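Side-chain contacts in 4-hydroxy-tetrahydrodipicolinate synthase (Methanocaldococcus jannaschii DSM 2661, PDB 2YXG), which probably catalyses the condensation of pyruvate with (S)-aspartate-beta-semialdehyde to 4-hydroxy-tetrahydrodipicolinate, a step of lysine biosynthesis: residues S168-S171 and E172-D176; D21-E24 and E25-F29; V89-D93 and V94-A98; K277-E280 and N281-D285. One frame throughout, in Å; residues are numbered along the deposited sequence.

Interaction 1 (S168-S171 and E172-D176); sequences SQVS and ELIHD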
loop_
_atom_site.group_PDB
_atom_site.type_symbol
_atom_site.label_atom_id
_atom_site.label_comp_id
_atom_site.label_asym_id
_atom_site.label_seq_id
_atom_site.Cartn_x
_atom_site.Cartn_y
_atom_site.Cartn_z
ATOM N N SER A 168 1.112 -3.965 -16.009
ATOM C CA SER A 168 2.031 -5.021 -16.454
ATOM C C SER A 168 1.549 -6.400 -16.062
ATOM O O SER A 168 2.011 -7.369 -16.649
ATOM C CB SER A 168 3.478 -4.798 -16.056
ATOM O OG SER A 168 3.571 -4.976 -14.717
ATOM N N GLN A 169 0.620 -6.483 -15.102
ATOM C CA GLN A 169 -0.078 -7.748 -14.946
ATOM C C GLN A 169 -0.860 -8.098 -16.228
ATOM O O GLN A 169 -0.923 -9.269 -16.610
ATOM C CB GLN A 169 -0.964 -7.834 -13.702
ATOM C CG GLN A 169 -1.694 -9.178 -13.616
ATOM C CD GLN A 169 -2.095 -9.537 -12.221
ATOM O OE1 GLN A 169 -3.291 -9.738 -11.926
ATOM N NE2 GLN A 169 -1.109 -9.662 -11.341
ATOM N N VAL A 170 -1.436 -7.091 -16.872
ATOM C CA VAL A 170 -2.105 -7.290 -18.133
ATOM C C VAL A 170 -1.101 -7.725 -19.236
ATOM O O VAL A 170 -1.408 -8.619 -20.047
ATOM C CB VAL A 170 -2.990 -6.055 -18.565
ATOM C CG1 VAL A 170 -3.288 -6.069 -20.086
ATOM C CG2 VAL A 170 -4.304 -5.965 -17.701
ATOM N N SER A 171 0.116 -7.167 -19.263
ATOM C CA SER A 171 0.951 -7.661 -20.328
ATOM C C SER A 171 1.545 -9.009 -20.052
ATOM O O SER A 171 1.825 -9.733 -20.971
ATOM C CB SER A 171 1.922 -6.644 -20.961
ATOM O OG SER A 171 2.430 -5.753 -20.069
ATOM N N GLU A 172 1.686 -9.367 -18.783
ATOM C CA GLU A 172 2.075 -10.729 -18.404
ATOM C C GLU A 172 1.032 -11.738 -18.829
ATOM O O GLU A 172 1.404 -12.801 -19.326
ATOM C CB GLU A 172 2.398 -10.835 -16.910
ATOM C CG GLU A 172 3.502 -9.783 -16.537
ATOM C CD GLU A 172 3.621 -9.374 -15.048
ATOM O OE1 GLU A 172 2.954 -9.954 -14.126
ATOM O OE2 GLU A 172 4.416 -8.422 -14.806
ATOM N N LEU A 173 -0.247 -11.418 -18.650
ATOM C CA LEU A 173 -1.331 -12.256 -19.163
ATOM C C LEU A 173 -1.320 -12.345 -20.692
ATOM O O LEU A 173 -1.486 -13.442 -21.252
ATOM C CB LEU A 173 -2.718 -11.800 -18.688
ATOM C CG LEU A 173 -3.011 -11.932 -17.168
ATOM C CD1 LEU A 173 -4.191 -11.084 -16.763
ATOM C CD2 LEU A 173 -3.233 -13.389 -16.755
ATOM N N ILE A 174 -1.128 -11.221 -21.377
ATOM C CA ILE A 174 -1.217 -11.278 -22.814
ATOM C C ILE A 174 -0.039 -12.113 -23.304
ATOM O O ILE A 174 -0.203 -12.964 -24.158
ATOM C CB ILE A 174 -1.261 -9.867 -23.477
ATOM C CG1 ILE A 174 -2.518 -9.091 -23.029
ATOM C CG2 ILE A 174 -1.245 -9.950 -25.016
ATOM C CD1 ILE A 174 -3.771 -9.665 -23.570
ATOM N N HIS A 175 1.128 -11.869 -22.707
ATOM C CA HIS A 175 2.370 -12.504 -23.095
ATOM C C HIS A 175 2.341 -14.023 -22.843
ATOM O O HIS A 175 2.719 -14.745 -23.748
ATOM C CB HIS A 175 3.549 -11.845 -22.355
ATOM C CG HIS A 175 4.897 -12.440 -22.669
ATOM N ND1 HIS A 175 5.568 -12.206 -23.862
ATOM C CD2 HIS A 175 5.720 -13.211 -21.922
ATOM C CE1 HIS A 175 6.726 -12.832 -23.843
ATOM N NE2 HIS A 175 6.844 -13.452 -22.679
ATOM N N ASP A 176 1.865 -14.475 -21.663
ATOM C CA ASP A 176 2.020 -15.878 -21.123
ATOM C C ASP A 176 0.782 -16.776 -21.129
ATOM O O ASP A 176 0.859 -17.979 -21.432
ATOM C CB ASP A 176 2.452 -15.888 -19.638
ATOM C CG ASP A 176 3.814 -15.281 -19.403
ATOM O OD1 ASP A 176 4.478 -14.800 -20.350
ATOM O OD2 ASP A 176 4.247 -15.267 -18.223
#

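Interaction 2 (D21-E24 and E25-F29); sequences DGLE and ENINF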
loop_
_atom_site.group_PDB
_atom_site.type_symbol
_atom_site.label_atom_id
_atom_site.label_comp_id
_atom_site.label_asym_id
_atom_site.label_seq_id
_atom_site.Cartn_x
_atom_site.Cartn_y
_atom_site.Cartn_z
ATOM N N ASP A 21 -39.626 -6.006 -14.550
ATOM C CA ASP A 21 -39.975 -5.177 -15.689
ATOM C C ASP A 21 -38.862 -4.146 -15.947
ATOM O O ASP A 21 -38.465 -3.899 -17.105
ATOM C CB ASP A 21 -41.353 -4.512 -15.467
ATOM C CG ASP A 21 -42.508 -5.564 -15.261
ATOM O OD1 ASP A 21 -42.436 -6.689 -15.819
ATOM O OD2 ASP A 21 -43.492 -5.284 -14.521
ATOM N N GLY A 22 -38.328 -3.577 -14.871
ATOM C CA GLY A 22 -37.277 -2.580 -15.027
ATOM C C GLY A 22 -36.044 -3.216 -15.602
ATOM O O GLY A 22 -35.407 -2.656 -16.507
ATOM N N LEU A 23 -35.754 -4.416 -15.088
ATOM C CA LEU A 23 -34.671 -5.256 -15.553
ATOM C C LEU A 23 -34.764 -5.545 -17.069
ATOM O O LEU A 23 -33.802 -5.343 -17.824
ATOM C CB LEU A 23 -34.620 -6.548 -14.720
ATOM C CG LEU A 23 -33.481 -7.554 -14.877
ATOM C CD1 LEU A 23 -32.116 -6.975 -14.383
ATOM C CD2 LEU A 23 -33.813 -8.787 -14.092
ATOM N N GLU A 24 -35.936 -5.970 -17.519
ATOM C CA GLU A 24 -36.185 -6.210 -18.948
ATOM C C GLU A 24 -35.897 -4.994 -19.820
ATOM O O GLU A 24 -35.194 -5.079 -20.844
ATOM C CB GLU A 24 -37.655 -6.592 -19.142
ATOM C CG GLU A 24 -38.015 -6.960 -20.569
ATOM C CD GLU A 24 -39.368 -7.677 -20.656
ATOM O OE1 GLU A 24 -40.266 -7.411 -19.805
ATOM O OE2 GLU A 24 -39.525 -8.508 -21.560
ATOM N N GLU A 25 -36.481 -3.870 -19.402
ATOM C CA GLU A 25 -36.323 -2.603 -20.039
ATOM C C GLU A 25 -34.850 -2.177 -20.077
ATOM O O GLU A 25 -34.362 -1.683 -21.112
ATOM C CB GLU A 25 -37.246 -1.587 -19.347
ATOM C CG GLU A 25 -36.649 -0.212 -19.150
ATOM C CD GLU A 25 -37.664 0.885 -18.760
ATOM O OE1 GLU A 25 -38.707 0.604 -18.082
ATOM O OE2 GLU A 25 -37.377 2.046 -19.149
ATOM N N ASN A 26 -34.109 -2.412 -18.985
ATOM C CA ASN A 26 -32.638 -2.114 -19.023
ATOM C C ASN A 26 -31.921 -2.996 -20.033
ATOM O O ASN A 26 -31.116 -2.537 -20.830
ATOM C CB ASN A 26 -31.970 -2.269 -17.661
ATOM C CG ASN A 26 -32.332 -1.203 -16.717
ATOM O OD1 ASN A 26 -32.781 -0.153 -17.117
ATOM N ND2 ASN A 26 -32.135 -1.464 -15.419
ATOM N N ILE A 27 -32.253 -4.277 -20.002
ATOM C CA ILE A 27 -31.657 -5.218 -20.958
ATOM C C ILE A 27 -31.844 -4.815 -22.402
ATOM O O ILE A 27 -30.866 -4.712 -23.164
ATOM C CB ILE A 27 -32.140 -6.634 -20.720
ATOM C CG1 ILE A 27 -31.634 -7.060 -19.328
ATOM C CG2 ILE A 27 -31.573 -7.582 -21.814
ATOM C CD1 ILE A 27 -32.097 -8.401 -18.835
ATOM N N ASN A 28 -33.078 -4.557 -22.786
ATOM C CA ASN A 28 -33.345 -4.118 -24.179
ATOM C C ASN A 28 -32.703 -2.792 -24.529
ATOM O O ASN A 28 -32.227 -2.623 -25.659
ATOM C CB ASN A 28 -34.859 -4.024 -24.413
ATOM C CG ASN A 28 -35.491 -5.361 -24.494
ATOM O OD1 ASN A 28 -36.587 -5.573 -23.963
ATOM N ND2 ASN A 28 -34.807 -6.302 -25.164
ATOM N N PHE A 29 -32.684 -1.844 -23.586
ATOM C CA PHE A 29 -31.920 -0.615 -23.791
ATOM C C PHE A 29 -30.440 -0.874 -24.172
ATOM O O PHE A 29 -29.919 -0.279 -25.087
ATOM C CB PHE A 29 -31.992 0.300 -22.572
ATOM C CG PHE A 29 -31.117 1.526 -22.669
ATOM C CD1 PHE A 29 -31.391 2.539 -23.603
ATOM C CD2 PHE A 29 -30.045 1.699 -21.801
ATOM C CE1 PHE A 29 -30.577 3.752 -23.671
ATOM C CE2 PHE A 29 -29.243 2.873 -21.840
ATOM C CZ PHE A 29 -29.510 3.900 -22.785
#

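Interaction 3 (V89-D93 and V94-A98); sequences VFAED and VGADA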
loop_
_atom_site.group_PDB
_atom_site.type_symbol
_atom_site.label_atom_id
_atom_site.label_comp_id
_atom_site.label_asym_id
_atom_site.label_seq_id
_atom_site.Cartn_x
_atom_site.Cartn_y
_atom_site.Cartn_z
ATOM N N VAL A 89 -23.189 -24.512 -11.946
ATOM C CA VAL A 89 -24.058 -25.570 -12.466
ATOM C C VAL A 89 -25.435 -24.975 -12.769
ATOM O O VAL A 89 -26.023 -25.238 -13.841
ATOM C CB VAL A 89 -24.150 -26.746 -11.476
ATOM C CG1 VAL A 89 -25.372 -27.701 -11.820
ATOM C CG2 VAL A 89 -22.814 -27.515 -11.452
ATOM N N PHE A 90 -25.924 -24.144 -11.864
ATOM C CA PHE A 90 -27.161 -23.453 -12.123
ATOM C C PHE A 90 -27.124 -22.528 -13.364
ATOM O O PHE A 90 -28.061 -22.502 -14.157
ATOM C CB PHE A 90 -27.639 -22.634 -10.944
ATOM C CG PHE A 90 -28.878 -21.831 -11.286
ATOM C CD1 PHE A 90 -30.148 -22.435 -11.237
ATOM C CD2 PHE A 90 -28.766 -20.507 -11.759
ATOM C CE1 PHE A 90 -31.285 -21.715 -11.565
ATOM C CE2 PHE A 90 -29.892 -19.798 -12.127
ATOM C CZ PHE A 90 -31.164 -20.393 -12.023
ATOM N N ALA A 91 -26.051 -21.757 -13.524
ATOM C CA ALA A 91 -25.947 -20.893 -14.683
ATOM C C ALA A 91 -25.989 -21.742 -15.969
ATOM O O ALA A 91 -26.543 -21.336 -16.969
ATOM C CB ALA A 91 -24.688 -20.087 -14.608
ATOM N N GLU A 92 -25.393 -22.921 -15.944
ATOM C CA GLU A 92 -25.363 -23.735 -17.170
ATOM C C GLU A 92 -26.760 -24.298 -17.476
ATOM O O GLU A 92 -27.281 -24.131 -18.577
ATOM C CB GLU A 92 -24.343 -24.854 -17.072
ATOM C CG GLU A 92 -24.133 -25.608 -18.410
ATOM C CD GLU A 92 -22.992 -26.571 -18.334
ATOM O OE1 GLU A 92 -22.960 -27.401 -17.404
ATOM O OE2 GLU A 92 -22.107 -26.503 -19.181
ATOM N N ASP A 93 -27.360 -24.874 -16.447
ATOM C CA ASP A 93 -28.674 -25.465 -16.493
ATOM C C ASP A 93 -29.700 -24.456 -16.922
ATOM O O ASP A 93 -30.592 -24.802 -17.652
ATOM C CB ASP A 93 -29.089 -25.982 -15.105
ATOM C CG ASP A 93 -28.351 -27.267 -14.670
ATOM O OD1 ASP A 93 -27.572 -27.884 -15.469
ATOM O OD2 ASP A 93 -28.574 -27.658 -13.476
ATOM N N VAL A 94 -29.597 -23.215 -16.472
ATOM C CA VAL A 94 -30.613 -22.238 -16.807
ATOM C C VAL A 94 -30.446 -21.631 -18.212
ATOM O O VAL A 94 -31.356 -20.986 -18.693
ATOM C CB VAL A 94 -30.772 -21.135 -15.711
ATOM C CG1 VAL A 94 -29.618 -20.099 -15.760
ATOM C CG2 VAL A 94 -32.077 -20.433 -15.843
ATOM N N GLY A 95 -29.309 -21.825 -18.883
ATOM C CA GLY A 95 -29.194 -21.275 -20.266
ATOM C C GLY A 95 -28.250 -20.112 -20.505
ATOM O O GLY A 95 -28.236 -19.559 -21.610
ATOM N N ALA A 96 -27.431 -19.753 -19.499
ATOM C CA ALA A 96 -26.378 -18.721 -19.709
ATOM C C ALA A 96 -25.349 -19.232 -20.682
ATOM O O ALA A 96 -25.231 -20.451 -20.898
ATOM C CB ALA A 96 -25.713 -18.294 -18.409
ATOM N N ASP A 97 -24.639 -18.293 -21.294
ATOM C CA ASP A 97 -23.600 -18.617 -22.232
ATOM C C ASP A 97 -22.228 -18.807 -21.589
ATOM O O ASP A 97 -21.389 -19.473 -22.148
ATOM C CB ASP A 97 -23.542 -17.513 -23.297
ATOM C CG ASP A 97 -24.831 -17.404 -24.036
ATOM O OD1 ASP A 97 -25.092 -18.364 -24.820
ATOM O OD2 ASP A 97 -25.618 -16.432 -23.807
ATOM N N ALA A 98 -22.029 -18.256 -20.400
ATOM C CA ALA A 98 -20.707 -18.186 -19.772
ATOM C C ALA A 98 -20.884 -17.860 -18.300
ATOM O O ALA A 98 -21.978 -17.473 -17.850
ATOM C CB ALA A 98 -19.780 -17.114 -20.487
HETATM O O HOH W 1 -26.357 -23.023 -20.660
#

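Interaction 4 (K277-E280 and N281-D285); sequences KILE and NVLKD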
loop_
_atom_site.group_PDB
_atom_site.type_symbol
_atom_site.label_atom_id
_atom_site.label_comp_id
_atom_site.label_asym_id
_atom_site.label_seq_id
_atom_site.Cartn_x
_atom_site.Cartn_y
_atom_site.Cartn_z
ATOM N N LYS A 277 -24.219 15.986 -6.098
ATOM C CA LYS A 277 -24.059 17.205 -6.901
ATOM C C LYS A 277 -22.962 17.075 -7.951
ATOM O O LYS A 277 -23.130 17.469 -9.056
ATOM C CB LYS A 277 -23.776 18.384 -5.984
ATOM C CG LYS A 277 -24.907 18.721 -5.051
ATOM C CD LYS A 277 -24.653 20.133 -4.457
ATOM C CE LYS A 277 -25.705 20.448 -3.355
ATOM N NZ LYS A 277 -25.531 21.854 -2.822
ATOM N N ILE A 278 -21.840 16.492 -7.579
ATOM C CA ILE A 278 -20.738 16.250 -8.546
ATOM C C ILE A 278 -21.252 15.337 -9.679
ATOM O O ILE A 278 -21.091 15.619 -10.888
ATOM C CB ILE A 278 -19.457 15.692 -7.831
ATOM C CG1 ILE A 278 -18.746 16.847 -7.064
ATOM C CG2 ILE A 278 -18.439 15.109 -8.877
ATOM C CD1 ILE A 278 -18.039 16.476 -5.787
ATOM N N LEU A 279 -21.913 14.262 -9.287
ATOM C CA LEU A 279 -22.487 13.357 -10.285
ATOM C C LEU A 279 -23.482 14.096 -11.176
ATOM O O LEU A 279 -23.422 13.960 -12.432
ATOM C CB LEU A 279 -23.138 12.123 -9.625
ATOM C CG LEU A 279 -23.786 11.127 -10.606
ATOM C CD1 LEU A 279 -22.823 10.659 -11.725
ATOM C CD2 LEU A 279 -24.342 9.981 -9.834
ATOM N N GLU A 280 -24.394 14.873 -10.551
ATOM C CA GLU A 280 -25.398 15.603 -11.308
ATOM C C GLU A 280 -24.764 16.532 -12.340
ATOM O O GLU A 280 -25.233 16.654 -13.477
ATOM C CB GLU A 280 -26.290 16.462 -10.416
ATOM C CG GLU A 280 -27.416 15.763 -9.708
ATOM C CD GLU A 280 -28.005 16.653 -8.598
ATOM O OE1 GLU A 280 -27.717 17.856 -8.643
ATOM O OE2 GLU A 280 -28.742 16.187 -7.701
ATOM N N ASN A 281 -23.712 17.216 -11.936
ATOM C CA ASN A 281 -23.086 18.184 -12.852
ATOM C C ASN A 281 -22.474 17.445 -14.018
ATOM O O ASN A 281 -22.599 17.892 -15.144
ATOM C CB ASN A 281 -22.057 19.086 -12.136
ATOM C CG ASN A 281 -22.700 19.971 -11.076
ATOM O OD1 ASN A 281 -23.895 20.171 -11.095
ATOM N ND2 ASN A 281 -21.900 20.479 -10.126
ATOM N N VAL A 282 -21.821 16.312 -13.769
ATOM C CA VAL A 282 -21.269 15.581 -14.906
ATOM C C VAL A 282 -22.364 15.044 -15.861
ATOM O O VAL A 282 -22.197 15.121 -17.079
ATOM C CB VAL A 282 -20.100 14.547 -14.603
ATOM C CG1 VAL A 282 -19.345 14.789 -13.279
ATOM C CG2 VAL A 282 -20.467 13.079 -14.898
ATOM N N LEU A 283 -23.463 14.545 -15.304
ATOM C CA LEU A 283 -24.634 14.107 -16.101
ATOM C C LEU A 283 -25.231 15.244 -16.959
ATOM O O LEU A 283 -25.555 15.046 -18.131
ATOM C CB LEU A 283 -25.721 13.485 -15.209
ATOM C CG LEU A 283 -25.292 12.145 -14.593
ATOM C CD1 LEU A 283 -26.290 11.686 -13.601
ATOM C CD2 LEU A 283 -25.003 11.041 -15.672
ATOM N N LYS A 284 -25.377 16.415 -16.323
ATOM C CA LYS A 284 -25.791 17.683 -16.952
ATOM C C LYS A 284 -24.816 18.011 -18.070
ATOM O O LYS A 284 -25.245 18.216 -19.163
ATOM C CB LYS A 284 -25.861 18.790 -15.885
ATOM C CG LYS A 284 -26.232 20.219 -16.385
ATOM C CD LYS A 284 -27.727 20.642 -16.108
ATOM C CE LYS A 284 -28.721 20.133 -17.217
ATOM N NZ LYS A 284 -30.215 19.982 -16.777
ATOM N N ASP A 285 -23.509 18.002 -17.818
ATOM C CA ASP A 285 -22.534 18.301 -18.876
ATOM C C ASP A 285 -22.636 17.405 -20.110
ATOM O O ASP A 285 -22.379 17.876 -21.190
ATOM C CB ASP A 285 -21.086 18.341 -18.373
ATOM C CG ASP A 285 -20.861 19.477 -17.401
ATOM O OD1 ASP A 285 -21.754 20.379 -17.360
ATOM O OD2 ASP A 285 -19.825 19.495 -16.665
#

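Interaction 1 (S168-S171 and E172-D176)
Val170 and Ile174, one helical turn apart, touch lightly through one branch each, Val170 CG1 4.3 Å from Ile174 CG1. Ile174 CG1 is set anti to its own carbonyl carbon (chi1 -63°), and this torsion swings it back along the helix until it lies 3.2 Å from Val170 O. Leu173 is turned the same way. Its CG passes 3.4 Å from Gln169 O, and CD1 continues to 4.4 Å from Gln169 CG, so each branch lies against the carbonyl oxygen of the turn before it. The backbone bonds are of the i to i+4 kind: Leu173 N donates to Gln169 O at 3.0 Å, Ile174 N to Val170 O at 2.9 Å and His175 N to Ser171 O at 2.8 Å, with a wider, pi-type turn at 173-176. Helix 168-177 is the crossover of a beta-alpha-beta unit in the TIM barrel, between strands 157-162 and 180-183. Leu173 is wedged between the neighbouring helix 144-153, at Val147, and strand 180-183, at Val181. Glu172 has the same first torsion (chi1 -55°), and its extended chain runs back beside Ser168, with OE2 3.5 Å from Ser168 OG. The strongest partner of that carboxylate is Lys239 of the second subunit, with which OE2 forms a salt bridge, while Tyr232 of that subunit packs on Ser171, Ile174 and His175.

Interaction 2 (D21-E24 and E25-F29)
Gly22 O accepts the backbone N-H of Asn26 at 2.8 Å, the shortest of the four hydrogen bonds that join 21-24 to 25-29. All four follow the i to i+4 pattern of an alpha helix. This is helix 20-32, which lies between barrel strands 4-7 and 37-40 in the chain, just after the short hairpin 13-14/17-18, on the outside of the TIM barrel. The straightest links come at the two ends of the series: Glu25 N to Asp21 O at 3.0 Å and Asn28 N to Glu24 O at 2.9 Å, each with an N-H...O angle of 172°. Asn26 also bends its side chain back over the carbonyl that holds its backbone, bringing its CG to 3.4 Å from Gly22 O. The amide is tied down elsewhere, since ND2 donates to Pro260 O, and the side chain thereby links the buried side of the helix to a loop far along the sequence. Glu24 and Asn28 lie side by side and point the same way, their carboxylate and amide planes 31° apart. Glu24 OE1 has a further, long and weak ion pair with Lys61. Against helix 52-66 Leu23 packs on Lys61, and Ile27 makes an apolar contact with Val62, Val65 and Val66. Within the helix these two residues approach each other with Leu23 CG 4.3 Å from Ile27 CD1. Ile27 CG1 stands anti to its own carbonyl carbon (chi1 -64°), which directs it back along the helix to lie 3.1 Å from Leu23 O.

Interaction 3 (V89-D93 and V94-A98)
With chi1 at 175° Phe90 carries its ring on the side away from its own N, and Val94 CG1 sits between its own N and carbonyl carbon (chi1 76°). Together these torsions lay Val94 over one face of the phenyl ring. The turn belongs to a Schellman motif closing helix 81-94 of the TIM barrel ahead of strand 98-102. Val94 CB rests 4.1 Å from the ring centroid in a CH-pi contact, displaced toward the rim, and Val94 CG1 reaches 3.7 Å from Phe90 CE2. Val94 also packs on Ile59 and Glu60 of helix 52-66. The chain then reverses at Gly95, whose positive phi (110°) takes it out of the helix. Ala96 N donates to Ala91 O at 3.1 Å and Gly95 N to Glu92 O at 3.1 Å. Gly95 N has a second, weak bond to Ala91 O. The apolar contact that accompanies this cap is made by two methyls, Ala91 CB and Ala96 CB, 4.3 Å apart, both lying against Ala74 of strand 71-75. A water donates to Ala96 O, its oxygen 2.8 Å away; the same water approaches Glu92 O at 2.5 Å, a short distance whose exact length is doubtful.

Interaction 4 (K277-E280 and N281-D285)
Leu279 and Leu283 make the main apolar contact, their side chains slanting across one another one turn apart. Leu279 CG is 3.9 Å from Leu283 CD1, and Leu279 CD1 is 4.1 Å from Leu283 CG. The two first torsions differ: Leu279 CG is anti to its backbone N (chi1 179°), whereas Leu283 CG is anti to its carbonyl carbon (chi1 -68°). The leucine of the later turn consequently leans back toward the branch of the earlier one. The backbone bonds form a second group, all of the i to i+4 kind that defines an alpha helix. Leu283 N to Leu279 O (2.9 Å) joins the same two residues through the backbone. Asn281 N bonds to Lys277 O, Val282 N to Ile278 O and Lys284 N to Glu280 O, all at 2.9 to 3.1 Å between N and O, within helix 273-286. A third group consists of side-chain carbons lying against backbone carbonyls. Asn281 CG comes to 3.2 Å from Lys277 O, although the angle at ND2 is too poor for the amide to bond there. Val282 CG1 is 3.1 Å from Ile278 O, with chi1 at -21°, away from a staggered position. Lys284 CB likewise lies 3.3 Å from Glu280 O. The leucine side faces helices 224-240 and 248-256, with which helix 273-286 forms the C-terminal helical region that follows the barrel in this family. Leu279 packs on Ala240 of the first and on Thr252 and Ala253 of the second, Leu283 bridges Leu237 and Met256 of those same helices, and Val282 also touches Leu237.

In the fold
Along the chain the order is interaction 2, interaction 3, interaction 1, interaction 4, with no overlap. The first three lie on helices around the eight-stranded parallel barrel. Interactions 2 and 3 have centres 20 Å apart, and helix 52-66 packs against both. Interaction 1 is about 36 Å, centre to centre, from interaction 2, on the opposite side of the chain's centre, and it alone of the four meets another subunit, placing helix 168-177 at an interface with a second subunit of the homotetramer. Interaction 4 belongs to the helices that follow the last barrel strand; its nearest atoms are about 11 Å from interaction 2 but about 29 Å from interaction 3. Helix 168-177 thus serves both as barrel crossover and as interface element, while interactions 2, 3 and 4 stay within the subunit.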